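Side-chain contacts in glycoside hydrolase family 88 protein (PDB 4Q88), which is of unknown function but probably acts as a hydrolase on the glycosidic bonds of carbohydrates: residues A108-Y111 with K112-P115; H140-D143 with A144-M147; Y146-M149 with P150-V153; K205-S209 with R210-W214; F342-G345 with A346-A350. All blocks are in the same frame, centred on the assembly; numbering follows the deposited sequence.

Interaction 1. Residues A108-Y111 with K112-P115; sequences ADLY and KLDP
Tyr111 lays a ring face against Pro115 at the C-terminal end of helix 103-113, where the chain gives up helical geometry at Asp114. The contact is a CH-pi interaction. Pro115 CA stands 4.0 Å from the centroid of the Tyr111 ring, almost straight over its centre, and the two side chains cross at about a right angle. Pro115 CB extends the overlap, 3.8 Å from Tyr111 CZ. The ring reaches this place because CG is anti to the backbone N (chi1 177°), and it also rests on Ile158 of helix 144-159. With an alanine here, Pro115 would probably lose the surface it lies on, and the chain leaving the helix would be less firmly placed.

Backbone hydrogen bonds close the last turn, unevenly. Lys112 N gives a good bond to Ala108 O (2.9 Å), whereas Leu113 N to Asp109 O is long and weak. Asp114 N is shared between Leu110 O at 3.2 Å and, weakly, Tyr111 O.

The charged side chains form salt bridges with other helices: Asp109 with Lys154, Lys112 with Asp157 and Asp114 with Lys119. The first two tie this helix to helix 144-159. Apolar contact within the turn is slight, with Leu110 CD2 4.4 Å from Leu113 CD1; both leucines rest on Leu61 of helix 58-70. Pro115 N has no hydrogen to offer Tyr111 O, and the proline ring sits there instead, with its CD 3.2 Å from that oxygen.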
loop_
_atom_site.group_PDB
_atom_site.type_symbol
_atom_site.label_atom_id
_atom_site.label_comp_id
_atom_site.label_asym_id
_atom_site.label_seq_id
_atom_site.Cartn_x
_atom_site.Cartn_y
_atom_site.Cartn_z
ATOM N N ALA A 108 -12.912 8.110 -3.778
ATOM C CA ALA A 108 -13.200 7.757 -5.179
ATOM C C ALA A 108 -13.958 6.436 -5.328
ATOM O O ALA A 108 -14.932 6.320 -6.130
ATOM C CB ALA A 108 -11.917 7.674 -5.984
ATOM N N ASP A 109 -13.522 5.416 -4.588
ATOM C CA ASP A 109 -14.207 4.110 -4.603
ATOM C C ASP A 109 -15.661 4.256 -4.178
ATOM O O ASP A 109 -16.560 3.667 -4.790
ATOM C CB ASP A 109 -13.540 3.117 -3.670
ATOM C CG ASP A 109 -12.180 2.643 -4.169
ATOM O OD1 ASP A 109 -11.821 2.839 -5.351
ATOM O OD2 ASP A 109 -11.449 2.066 -3.305
ATOM N N LEU A 110 -15.891 5.051 -3.151
ATOM C CA LEU A 110 -17.268 5.280 -2.668
ATOM C C LEU A 110 -18.123 6.119 -3.646
ATOM O O LEU A 110 -19.317 5.842 -3.856
ATOM C CB LEU A 110 -17.228 5.898 -1.277
ATOM C CG LEU A 110 -16.732 4.958 -0.183
ATOM C CD1 LEU A 110 -16.514 5.738 1.094
ATOM C CD2 LEU A 110 -17.662 3.763 0.040
ATOM N N TYR A 111 -17.509 7.108 -4.269
ATOM C CA TYR A 111 -18.152 7.841 -5.362
ATOM C C TYR A 111 -18.593 6.936 -6.512
ATOM O O TYR A 111 -19.705 7.090 -7.070
ATOM C CB TYR A 111 -17.190 8.886 -5.885
ATOM C CG TYR A 111 -17.711 9.663 -7.060
ATOM C CD1 TYR A 111 -17.620 9.164 -8.335
ATOM C CD2 TYR A 111 -18.309 10.910 -6.878
ATOM C CE1 TYR A 111 -18.102 9.862 -9.442
ATOM C CE2 TYR A 111 -18.796 11.616 -7.981
ATOM C CZ TYR A 111 -18.704 11.072 -9.231
ATOM O OH TYR A 111 -19.168 11.757 -10.305
ATOM N N LYS A 112 -17.719 6.033 -6.953
ATOM C CA LYS A 112 -18.138 5.134 -8.029
ATOM C C LYS A 112 -19.400 4.343 -7.712
ATOM O O LYS A 112 -20.227 4.080 -8.611
ATOM C CB LYS A 112 -16.999 4.175 -8.409
ATOM C CG LYS A 112 -15.889 4.869 -9.178
ATOM C CD LYS A 112 -16.360 5.487 -10.505
ATOM C CE LYS A 112 -16.953 4.457 -11.455
ATOM N NZ LYS A 112 -15.952 3.404 -11.854
ATOM N N LEU A 113 -19.557 3.956 -6.459
ATOM C CA LEU A 113 -20.755 3.225 -6.026
ATOM C C LEU A 113 -22.012 4.069 -5.996
ATOM O O LEU A 113 -23.117 3.552 -6.258
ATOM C CB LEU A 113 -20.580 2.594 -4.638
ATOM C CG LEU A 113 -19.402 1.654 -4.507
ATOM C CD1 LEU A 113 -19.318 1.134 -3.079
ATOM C CD2 LEU A 113 -19.497 0.505 -5.498
ATOM N N ASP A 114 -21.865 5.352 -5.674
ATOM C CA ASP A 114 -23.038 6.234 -5.455
ATOM C C ASP A 114 -22.565 7.661 -5.718
ATOM O O ASP A 114 -22.161 8.366 -4.775
ATOM C CB ASP A 114 -23.529 6.049 -4.018
ATOM C CG ASP A 114 -24.687 6.951 -3.654
ATOM O OD1 ASP A 114 -25.487 7.284 -4.550
ATOM O OD2 ASP A 114 -24.789 7.309 -2.452
ATOM N N PRO A 115 -22.534 8.055 -7.002
ATOM C CA PRO A 115 -21.935 9.322 -7.377
ATOM C C PRO A 115 -22.614 10.494 -6.757
ATOM O O PRO A 115 -23.836 10.586 -6.762
ATOM C CB PRO A 115 -22.081 9.347 -8.899
ATOM C CG PRO A 115 -21.992 7.902 -9.272
ATOM C CD PRO A 115 -22.750 7.203 -8.181
#

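Interaction 2. Residues H140-D143 with A144-M147; sequences HWVD and ALYM
From Trp141 to Ala144 the backbone folds through a type I beta turn, closed by a hydrogen bond from Ala144 N to Trp141 O (3.1 Å) in which the donor stands well above the carbonyl plane. Leu145 N repeats the same i to i+3 step to Val142 O at 3.0 Å, again from above the plane. At Asp143 the pattern changes: its carbonyl oxygen takes Met147 N at 3.2 Å, in the carbonyl plane and nearly straight, and has a second, weak bond from Tyr146 N.

The main side-chain contact is between Trp141 and Ala144. Ala144 CB sits over one face of the indole, 3.6 Å from the centroid of the six-membered ring of Trp141 and 6° off its normal, a CH-pi contact. The indole comes back over the turn because Trp141 CG lies between the backbone N and the carbonyl carbon (chi1 79°). Phe97 stacks on the same indole, and Trp141 CE3 stands over the centre of the His140 ring.

The selenomethionine at Met147 folds back over Asp143 through bends at its second and third torsions, bringing Met147 CE to 3.6 Å from Asp143 O. Val142 CG2 and Leu145 CD1 approach more loosely, at 4.4 Å, and both residues lie on Tyr187 of strand 186-187. Tyr146 is held elsewhere, by its OH to Thr46. A type I turn running into the first turn of an alpha-helix is a common way for a loop to enter a helix; here it leads into helix 144-159 of what is, by family, an (alpha/alpha)6 barrel.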
loop_
_atom_site.group_PDB
_atom_site.type_symbol
_atom_site.label_atom_id
_atom_site.label_comp_id
_atom_site.label_asym_id
_atom_site.label_seq_id
_atom_site.Cartn_x
_atom_site.Cartn_y
_atom_site.Cartn_z
ATOM N N HIS A 140 8.635 11.983 -2.358
ATOM C CA HIS A 140 10.057 11.996 -1.948
ATOM C C HIS A 140 10.399 10.906 -0.894
ATOM O O HIS A 140 11.504 10.917 -0.305
ATOM C CB HIS A 140 10.449 13.402 -1.352
ATOM C CG HIS A 140 9.501 13.907 -0.297
ATOM N ND1 HIS A 140 9.652 13.640 1.044
ATOM C CD2 HIS A 140 8.391 14.675 -0.396
ATOM C CE1 HIS A 140 8.654 14.188 1.722
ATOM N NE2 HIS A 140 7.889 14.849 0.873
ATOM N N TRP A 141 9.442 10.007 -0.633
ATOM C CA TRP A 141 9.629 8.834 0.247
ATOM C C TRP A 141 8.885 7.685 -0.406
ATOM O O TRP A 141 7.840 7.917 -1.053
ATOM C CB TRP A 141 9.240 9.149 1.704
ATOM C CG TRP A 141 7.806 9.143 2.002
ATOM C CD1 TRP A 141 7.151 8.222 2.766
ATOM C CD2 TRP A 141 6.816 10.115 1.596
ATOM N NE1 TRP A 141 5.793 8.543 2.836
ATOM C CE2 TRP A 141 5.567 9.671 2.091
ATOM C CE3 TRP A 141 6.851 11.263 0.799
ATOM C CZ2 TRP A 141 4.380 10.343 1.833
ATOM C CZ3 TRP A 141 5.665 11.917 0.522
ATOM C CH2 TRP A 141 4.452 11.472 1.066
ATOM N N VAL A 142 9.412 6.463 -0.327
ATOM C CA VAL A 142 8.874 5.409 -1.192
ATOM C C VAL A 142 7.406 5.067 -0.875
ATOM O O VAL A 142 6.641 4.738 -1.782
ATOM C CB VAL A 142 9.754 4.149 -1.177
ATOM C CG1 VAL A 142 9.628 3.415 0.146
ATOM C CG2 VAL A 142 9.368 3.200 -2.317
ATOM N N ASP A 143 7.003 5.233 0.390
ATOM C CA ASP A 143 5.654 4.872 0.820
ATOM C C ASP A 143 4.583 5.686 0.024
ATOM O O ASP A 143 3.442 5.251 -0.145
ATOM C CB ASP A 143 5.401 5.093 2.300
ATOM C CG ASP A 143 6.549 4.728 3.226
ATOM O OD1 ASP A 143 7.733 4.807 2.875
ATOM O OD2 ASP A 143 6.239 4.480 4.381
ATOM N N ALA A 144 4.969 6.869 -0.456
ATOM C CA ALA A 144 4.114 7.760 -1.222
ATOM C C ALA A 144 3.546 7.072 -2.420
ATOM O O ALA A 144 2.433 7.407 -2.860
ATOM C CB ALA A 144 4.856 8.987 -1.707
ATOM N N LEU A 145 4.294 6.132 -2.996
ATOM C CA LEU A 145 3.736 5.426 -4.119
ATOM C C LEU A 145 2.425 4.702 -3.829
ATOM O O LEU A 145 1.521 4.696 -4.678
ATOM C CB LEU A 145 4.756 4.473 -4.765
ATOM C CG LEU A 145 6.105 5.089 -5.194
ATOM C CD1 LEU A 145 6.927 4.017 -5.914
ATOM C CD2 LEU A 145 5.884 6.294 -6.107
ATOM N N TYR A 146 2.315 3.998 -2.714
ATOM C CA TYR A 146 1.051 3.409 -2.382
ATOM C C TYR A 146 0.051 4.488 -2.008
ATOM O O TYR A 146 -1.144 4.370 -2.348
ATOM C CB TYR A 146 1.203 2.387 -1.242
ATOM C CG TYR A 146 -0.084 1.662 -0.939
ATOM C CD1 TYR A 146 -1.034 2.212 -0.076
ATOM C CD2 TYR A 146 -0.401 0.454 -1.559
ATOM C CE1 TYR A 146 -2.248 1.548 0.145
ATOM C CE2 TYR A 146 -1.568 -0.207 -1.319
ATOM C CZ TYR A 146 -2.520 0.358 -0.499
ATOM O OH TYR A 146 -3.708 -0.328 -0.310
HETATM N N MSE A 147 0.487 5.518 -1.284
HETATM C CA MSE A 147 -0.483 6.520 -0.827
HETATM C C MSE A 147 -1.170 7.229 -2.022
HETATM O O MSE A 147 -2.360 7.544 -1.985
HETATM C CB MSE A 147 0.209 7.520 0.077
HETATM C CG MSE A 147 0.883 6.942 1.308
HETATM SE SE MSE A 147 -0.168 5.593 2.301
HETATM C CE MSE A 147 1.347 4.390 2.636
#

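Interaction 3. Residues Y146-M149 with P150-V153; sequences YMVM and PVMV
A proline kink bends helix 144-159 where the ring of Pro150 meets the carbonyl of Tyr146. Pro150 has no N-H for the preceding turn, and its CD lies 3.2 Å from Tyr146 O, with CG close behind. Val151 N likewise makes no bond to Met147 O; Val151 CG2, anti to its own carbonyl carbon, approaches that oxygen at 3.5 Å instead. The two carbonyls passed over by the helix are not left bare, since Gln105 NE2 hydrogen-bonds both Tyr146 O and Met147 O. If Pro150 were an alanine, the wedge of ring carbons would be lost and the kink would probably relax, disturbing the carbonyl that Gln105 holds.

Backbone bonding picks up again at Met152. Its N donates to Val148 O at 3.3 Å, nearly along the C=O axis, and adds a weak bond to Met149 O. The backbone of Val148 is stretched out of the usual helical range (phi -120°), in keeping with the bend.

Apolar contact follows the helix surface. Val148 CG1 is 4.3 Å from Val151 CB and a similar distance from the selenium of the selenomethionine at Met152. Met149 CB packs beside the proline ring, 3.6 Å from Pro150 CD.

The kinked stretch is buried among other helices: Val148, Val151 and Met152 bear on Met127 of helix 117-132, Met149 and Met152 on Leu168 of helix 163-179, and Met149 also on Ala218 and Val222 of helix 209-225.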
loop_
_atom_site.group_PDB
_atom_site.type_symbol
_atom_site.label_atom_id
_atom_site.label_comp_id
_atom_site.label_asym_id
_atom_site.label_seq_id
_atom_site.Cartn_x
_atom_site.Cartn_y
_atom_site.Cartn_z
ATOM N N TYR A 146 2.315 3.998 -2.714
ATOM C CA TYR A 146 1.051 3.409 -2.382
ATOM C C TYR A 146 0.051 4.488 -2.008
ATOM O O TYR A 146 -1.144 4.370 -2.348
ATOM C CB TYR A 146 1.203 2.387 -1.242
ATOM C CG TYR A 146 -0.084 1.662 -0.939
ATOM C CD1 TYR A 146 -1.034 2.212 -0.076
ATOM C CD2 TYR A 146 -0.401 0.454 -1.559
ATOM C CE1 TYR A 146 -2.248 1.548 0.145
ATOM C CE2 TYR A 146 -1.568 -0.207 -1.319
ATOM C CZ TYR A 146 -2.520 0.358 -0.499
ATOM O OH TYR A 146 -3.708 -0.328 -0.310
HETATM N N MSE A 147 0.487 5.518 -1.284
HETATM C CA MSE A 147 -0.483 6.520 -0.827
HETATM C C MSE A 147 -1.170 7.229 -2.022
HETATM O O MSE A 147 -2.360 7.544 -1.985
HETATM C CB MSE A 147 0.209 7.520 0.077
HETATM C CG MSE A 147 0.883 6.942 1.308
HETATM SE SE MSE A 147 -0.168 5.593 2.301
HETATM C CE MSE A 147 1.347 4.390 2.636
ATOM N N VAL A 148 -0.403 7.488 -3.055
ATOM C CA VAL A 148 -0.835 8.402 -4.121
ATOM C C VAL A 148 -0.927 7.837 -5.520
ATOM O O VAL A 148 -1.841 8.249 -6.287
ATOM C CB VAL A 148 -0.053 9.742 -4.092
ATOM C CG1 VAL A 148 -0.819 10.813 -4.827
ATOM C CG2 VAL A 148 0.195 10.238 -2.669
HETATM N N MSE A 149 -0.098 6.876 -5.921
HETATM C CA MSE A 149 -0.258 6.371 -7.288
HETATM C C MSE A 149 -1.684 5.897 -7.570
HETATM O O MSE A 149 -2.216 6.199 -8.641
HETATM C CB MSE A 149 0.722 5.273 -7.778
HETATM C CG MSE A 149 2.161 5.766 -7.865
HETATM SE SE MSE A 149 3.302 4.707 -9.040
HETATM C CE MSE A 149 2.992 3.014 -8.169
ATOM N N PRO A 150 -2.318 5.107 -6.689
ATOM C CA PRO A 150 -3.687 4.665 -7.016
ATOM C C PRO A 150 -4.738 5.820 -7.018
ATOM O O PRO A 150 -5.764 5.722 -7.697
ATOM C CB PRO A 150 -4.014 3.656 -5.919
ATOM C CG PRO A 150 -2.705 3.324 -5.286
ATOM C CD PRO A 150 -1.868 4.556 -5.414
ATOM N N VAL A 151 -4.490 6.902 -6.309
ATOM C CA VAL A 151 -5.312 8.121 -6.443
ATOM C C VAL A 151 -5.346 8.585 -7.918
ATOM O O VAL A 151 -6.416 8.932 -8.476
ATOM C CB VAL A 151 -4.740 9.268 -5.604
ATOM C CG1 VAL A 151 -5.547 10.512 -5.853
ATOM C CG2 VAL A 151 -4.796 8.899 -4.126
HETATM N N MSE A 152 -4.192 8.526 -8.586
HETATM C CA MSE A 152 -4.088 9.044 -9.926
HETATM C C MSE A 152 -4.989 8.247 -10.867
HETATM O O MSE A 152 -5.738 8.860 -11.693
HETATM C CB MSE A 152 -2.645 9.102 -10.475
HETATM C CG MSE A 152 -1.559 9.745 -9.580
HETATM SE SE MSE A 152 -2.067 11.546 -9.002
HETATM C CE MSE A 152 -1.164 12.577 -10.373
ATOM N N VAL A 153 -4.963 6.904 -10.783
ATOM C CA VAL A 153 -5.771 6.087 -11.706
ATOM C C VAL A 153 -7.252 6.126 -11.337
ATOM O O VAL A 153 -8.120 6.070 -12.235
ATOM C CB VAL A 153 -5.272 4.625 -11.853
ATOM C CG1 VAL A 153 -3.899 4.616 -12.521
ATOM C CG2 VAL A 153 -5.242 3.860 -10.522
#

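Interaction 4. Residues K205-S209 with R210-W214; sequences KDFWS and RGDGW
Trp208 spreads its indole over the backbone of Gly211 and alongside the side chain of Arg210, at the N-cap of helix 209-225. Gly211 N lies 3.3 Å above the indole plane of Trp208, near the rim. A CB on Gly211 would come to 2.9 Å from Trp208 CE3, a clash, and the close approach depends on the bare backbone. On this face too, Arg210 CB makes a CH-pi contact, 4.0 Å from the centroid of the six-membered ring of Trp208.

Farther out, the indole and guanidinium planes stand 74° apart. Trp208 CZ2 lies over the guanidinium face, 3.6 Å from Arg210 NE, while Arg210 NH1 reaches the edge of the indole. CG of Trp208 is anti to the backbone N (chi1 -176°), which lays the indole across the start of the helix, beside the arginine. Gln322 accepts hydrogen bonds from both, through OE1 from Trp208 NE1 and through O from Arg210 NH2, which also bonds Ser273 OG, while Arg189 makes a cation-pi contact with the indole.

Two backbone bonds close the first helical turn: Asp212 N to Trp208 O at 3.0 Å, almost straight, and Gly213 N to Ser209 O at 2.8 Å.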
loop_
_atom_site.group_PDB
_atom_site.type_symbol
_atom_site.label_atom_id
_atom_site.label_comp_id
_atom_site.label_asym_id
_atom_site.label_seq_id
_atom_site.Cartn_x
_atom_site.Cartn_y
_atom_site.Cartn_z
ATOM N N LYS A 205 23.513 -3.269 0.805
ATOM C CA LYS A 205 22.517 -2.271 0.468
ATOM C C LYS A 205 21.283 -2.438 1.328
ATOM O O LYS A 205 20.852 -3.575 1.597
ATOM C CB LYS A 205 22.124 -2.419 -0.981
ATOM C CG LYS A 205 23.257 -2.039 -1.945
ATOM C CD LYS A 205 22.885 -2.237 -3.413
ATOM C CE LYS A 205 23.958 -1.544 -4.332
ATOM N NZ LYS A 205 23.539 -1.523 -5.774
ATOM N N ASP A 206 20.774 -1.339 1.857
ATOM C CA ASP A 206 19.653 -1.335 2.797
ATOM C C ASP A 206 18.299 -0.983 2.144
ATOM O O ASP A 206 18.007 0.197 1.891
ATOM C CB ASP A 206 19.942 -0.359 3.931
ATOM C CG ASP A 206 19.026 -0.564 5.136
ATOM O OD1 ASP A 206 18.213 -1.536 5.189
ATOM O OD2 ASP A 206 19.184 0.289 6.060
ATOM N N PHE A 207 17.503 -2.005 1.851
ATOM C CA PHE A 207 16.194 -1.871 1.231
ATOM C C PHE A 207 15.122 -2.214 2.260
ATOM O O PHE A 207 15.066 -3.364 2.746
ATOM C CB PHE A 207 16.083 -2.759 -0.013
ATOM C CG PHE A 207 17.033 -2.379 -1.115
ATOM C CD1 PHE A 207 16.816 -1.227 -1.842
ATOM C CD2 PHE A 207 18.086 -3.210 -1.461
ATOM C CE1 PHE A 207 17.652 -0.873 -2.868
ATOM C CE2 PHE A 207 18.935 -2.861 -2.470
ATOM C CZ PHE A 207 18.733 -1.687 -3.181
ATOM N N TRP A 208 14.323 -1.214 2.638
ATOM C CA TRP A 208 13.298 -1.439 3.646
ATOM C C TRP A 208 12.150 -2.237 3.098
ATOM O O TRP A 208 11.512 -1.806 2.123
ATOM C CB TRP A 208 12.807 -0.106 4.187
ATOM C CG TRP A 208 11.822 -0.163 5.283
ATOM C CD1 TRP A 208 11.842 -0.987 6.362
ATOM C CD2 TRP A 208 10.713 0.718 5.471
ATOM N NE1 TRP A 208 10.765 -0.703 7.196
ATOM C CE2 TRP A 208 10.069 0.340 6.659
ATOM C CE3 TRP A 208 10.167 1.770 4.706
ATOM C CZ2 TRP A 208 8.943 1.024 7.162
ATOM C CZ3 TRP A 208 8.991 2.410 5.188
ATOM C CH2 TRP A 208 8.396 2.009 6.388
ATOM N N SER A 209 11.779 -3.322 3.777
ATOM C CA SER A 209 10.693 -4.208 3.328
ATOM C C SER A 209 9.347 -3.536 3.197
ATOM O O SER A 209 8.736 -3.609 2.103
ATOM C CB SER A 209 10.509 -5.412 4.300
ATOM O OG SER A 209 9.451 -6.273 3.891
ATOM N N ARG A 210 8.831 -2.888 4.240
ATOM C CA ARG A 210 7.482 -2.284 4.100
ATOM C C ARG A 210 7.541 -1.224 2.979
ATOM O O ARG A 210 6.595 -1.107 2.189
ATOM C CB ARG A 210 6.980 -1.698 5.433
ATOM C CG ARG A 210 5.804 -0.847 5.198
ATOM C CD ARG A 210 4.936 -0.655 6.421
ATOM N NE ARG A 210 5.502 0.193 7.455
ATOM C CZ ARG A 210 5.674 -0.171 8.725
ATOM N NH1 ARG A 210 6.120 0.736 9.617
ATOM N NH2 ARG A 210 5.411 -1.397 9.128
ATOM N N GLY A 211 8.656 -0.512 2.831
ATOM C CA GLY A 211 8.820 0.501 1.751
ATOM C C GLY A 211 8.619 -0.122 0.360
ATOM O O GLY A 211 7.848 0.373 -0.492
ATOM N N ASP A 212 9.356 -1.180 0.087
ATOM C CA ASP A 212 9.217 -1.893 -1.155
ATOM C C ASP A 212 7.886 -2.601 -1.287
ATOM O O ASP A 212 7.344 -2.684 -2.438
ATOM C CB ASP A 212 10.386 -2.811 -1.444
ATOM C CG ASP A 212 11.578 -2.054 -1.928
ATOM O OD1 ASP A 212 11.569 -1.715 -3.107
ATOM O OD2 ASP A 212 12.454 -1.652 -1.089
ATOM N N GLY A 213 7.306 -3.026 -0.177
ATOM C CA GLY A 213 5.912 -3.530 -0.196
ATOM C C GLY A 213 4.936 -2.483 -0.697
ATOM O O GLY A 213 4.083 -2.763 -1.546
ATOM N N TRP A 214 5.043 -1.270 -0.143
ATOM C CA TRP A 214 4.166 -0.187 -0.603
ATOM C C TRP A 214 4.301 -0.018 -2.132
ATOM O O TRP A 214 3.295 0.039 -2.875
ATOM C CB TRP A 214 4.516 1.140 0.085
ATOM C CG TRP A 214 4.191 1.274 1.537
ATOM C CD1 TRP A 214 5.040 1.752 2.500
ATOM C CD2 TRP A 214 2.946 1.003 2.217
ATOM N NE1 TRP A 214 4.402 1.812 3.682
ATOM C CE2 TRP A 214 3.143 1.303 3.559
ATOM C CE3 TRP A 214 1.709 0.504 1.828
ATOM C CZ2 TRP A 214 2.153 1.147 4.504
ATOM C CZ3 TRP A 214 0.731 0.333 2.795
ATOM C CH2 TRP A 214 0.959 0.673 4.098
#

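Interaction 5. Residues F342-G345 with A346-A350; sequences FGIG and AFLLA
Ile344 and Leu348 lie side by side one helical turn apart and point the same way, with Ile344 CG2 4.0 Å from Leu348 CD1. It is the shorter branch of Ile344 that does the touching: CG2 is anti to the backbone N, while CG1 is turned beside the N (chi1 -67°). Leu348 leans back over the preceding turn, its CG 3.3 Å from Ile344 O, so a methyl branch and the carbonyl of the same isoleucine both meet it.

Phe347 is turned differently. Its CG is anti to the backbone N (chi1 -178°), which leads the ring away from segment 342-345, while CB stays close to it, 3.5 Å from Gly343 O.

These residues belong to helix 341-358, the last of the chain, in a family of (alpha/alpha)6 barrels. Its bonding is regular here. Ala346 N donates to Phe342 O and Phe347 N to Gly343 O, followed by Leu348 N to Ile344 O at 2.9 Å and Leu349 N to Gly345 O at 3.0 Å. Gly343 and Gly345 add no side chain to the contact and meet the next turn through their carbonyl oxygens.

The side chains fan out to three other helices. Ile344 touches Val23 and Tyr27 of helix 13-30, and Phe347 bears on Ile19 of that helix. Leu348 rests on Tyr44 and Val51 of helix 39-55. Ala346 faces Ala276 and Leu277 of helix 272-287, with its CB 3.7 Å from Gly343 O, and Leu349 packs on Tyr280 there while its CG lies 3.5 Å from Gly345 O.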
loop_
_atom_site.group_PDB
_atom_site.type_symbol
_atom_site.label_atom_id
_atom_site.label_comp_id
_atom_site.label_asym_id
_atom_site.label_seq_id
_atom_site.Cartn_x
_atom_site.Cartn_y
_atom_site.Cartn_z
ATOM N N PHE A 342 -2.937 -0.231 9.697
ATOM C CA PHE A 342 -2.445 -0.283 8.344
ATOM C C PHE A 342 -1.975 -1.671 7.933
ATOM O O PHE A 342 -2.070 -2.039 6.766
ATOM C CB PHE A 342 -1.349 0.771 8.112
ATOM C CG PHE A 342 -0.083 0.503 8.870
ATOM C CD1 PHE A 342 0.912 -0.307 8.325
ATOM C CD2 PHE A 342 0.123 1.072 10.097
ATOM C CE1 PHE A 342 2.075 -0.597 9.056
ATOM C CE2 PHE A 342 1.277 0.787 10.828
ATOM C CZ PHE A 342 2.246 -0.035 10.303
ATOM N N GLY A 343 -1.487 -2.432 8.908
ATOM C CA GLY A 343 -1.039 -3.803 8.750
ATOM C C GLY A 343 -2.177 -4.776 8.583
ATOM O O GLY A 343 -2.102 -5.699 7.811
ATOM N N ILE A 344 -3.270 -4.514 9.274
ATOM C CA ILE A 344 -4.516 -5.250 9.065
ATOM C C ILE A 344 -5.018 -4.962 7.664
ATOM O O ILE A 344 -5.391 -5.869 6.953
ATOM C CB ILE A 344 -5.562 -4.860 10.091
ATOM C CG1 ILE A 344 -5.083 -5.346 11.472
ATOM C CG2 ILE A 344 -6.942 -5.417 9.704
ATOM C CD1 ILE A 344 -5.900 -4.876 12.643
ATOM N N GLY A 345 -4.909 -3.713 7.242
ATOM C CA GLY A 345 -5.247 -3.379 5.853
ATOM C C GLY A 345 -4.463 -4.200 4.812
ATOM O O GLY A 345 -5.046 -4.801 3.870
ATOM N N ALA A 346 -3.147 -4.201 4.980
ATOM C CA ALA A 346 -2.277 -5.002 4.118
ATOM C C ALA A 346 -2.593 -6.501 4.128
ATOM O O ALA A 346 -2.699 -7.132 3.051
ATOM C CB ALA A 346 -0.830 -4.759 4.478
ATOM N N PHE A 347 -2.816 -7.062 5.327
ATOM C CA PHE A 347 -3.252 -8.439 5.474
ATOM C C PHE A 347 -4.544 -8.740 4.686
ATOM O O PHE A 347 -4.593 -9.688 3.929
ATOM C CB PHE A 347 -3.417 -8.799 6.934
ATOM C CG PHE A 347 -3.828 -10.238 7.171
ATOM C CD1 PHE A 347 -5.157 -10.618 7.071
ATOM C CD2 PHE A 347 -2.882 -11.206 7.451
ATOM C CE1 PHE A 347 -5.531 -11.967 7.277
ATOM C CE2 PHE A 347 -3.248 -12.525 7.671
ATOM C CZ PHE A 347 -4.548 -12.892 7.566
ATOM N N LEU A 348 -5.518 -7.858 4.803
ATOM C CA LEU A 348 -6.782 -8.027 4.053
ATOM C C LEU A 348 -6.605 -7.983 2.546
ATOM O O LEU A 348 -7.266 -8.750 1.824
ATOM C CB LEU A 348 -7.842 -7.020 4.520
ATOM C CG LEU A 348 -8.302 -7.161 5.957
ATOM C CD1 LEU A 348 -9.083 -5.915 6.343
ATOM C CD2 LEU A 348 -9.142 -8.377 6.171
ATOM N N LEU A 349 -5.726 -7.123 2.024
ATOM C CA LEU A 349 -5.461 -7.134 0.588
ATOM C C LEU A 349 -4.970 -8.526 0.191
ATOM O O LEU A 349 -5.480 -9.138 -0.762
ATOM C CB LEU A 349 -4.386 -6.068 0.208
ATOM C CG LEU A 349 -4.690 -4.580 0.414
ATOM C CD1 LEU A 349 -3.450 -3.733 0.050
ATOM C CD2 LEU A 349 -5.873 -4.166 -0.424
ATOM N N ALA A 350 -3.991 -9.051 0.940
ATOM C CA ALA A 350 -3.400 -10.360 0.613
ATOM C C ALA A 350 -4.468 -11.460 0.691
ATOM O O ALA A 350 -4.564 -12.301 -0.204
ATOM C CB ALA A 350 -2.255 -10.701 1.576
#

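In the fold
All five contacts are local and none encloses a long loop; they run in series, except that interactions 2 and 3 overlap. Interaction 1 ends helix 103-113, at the periphery. Interaction 2 opens helix 144-159, and interaction 3 continues it, sharing Tyr146 and Met147. Interaction 4 starts helix 209-225 and meets interaction 2 where Trp214 and Gly211 press on Tyr146 and Val142. Interaction 5, on helix 341-358, reaches interactions 2, 3 and 4: Leu349 touches the hydroxyl of Tyr146, and Phe342 lies against Arg210. Tyr146 therefore links interactions 2 and 3 to both 4 and 5. Interaction 1 touches none of the others directly, although its helix packs on helix 144-159.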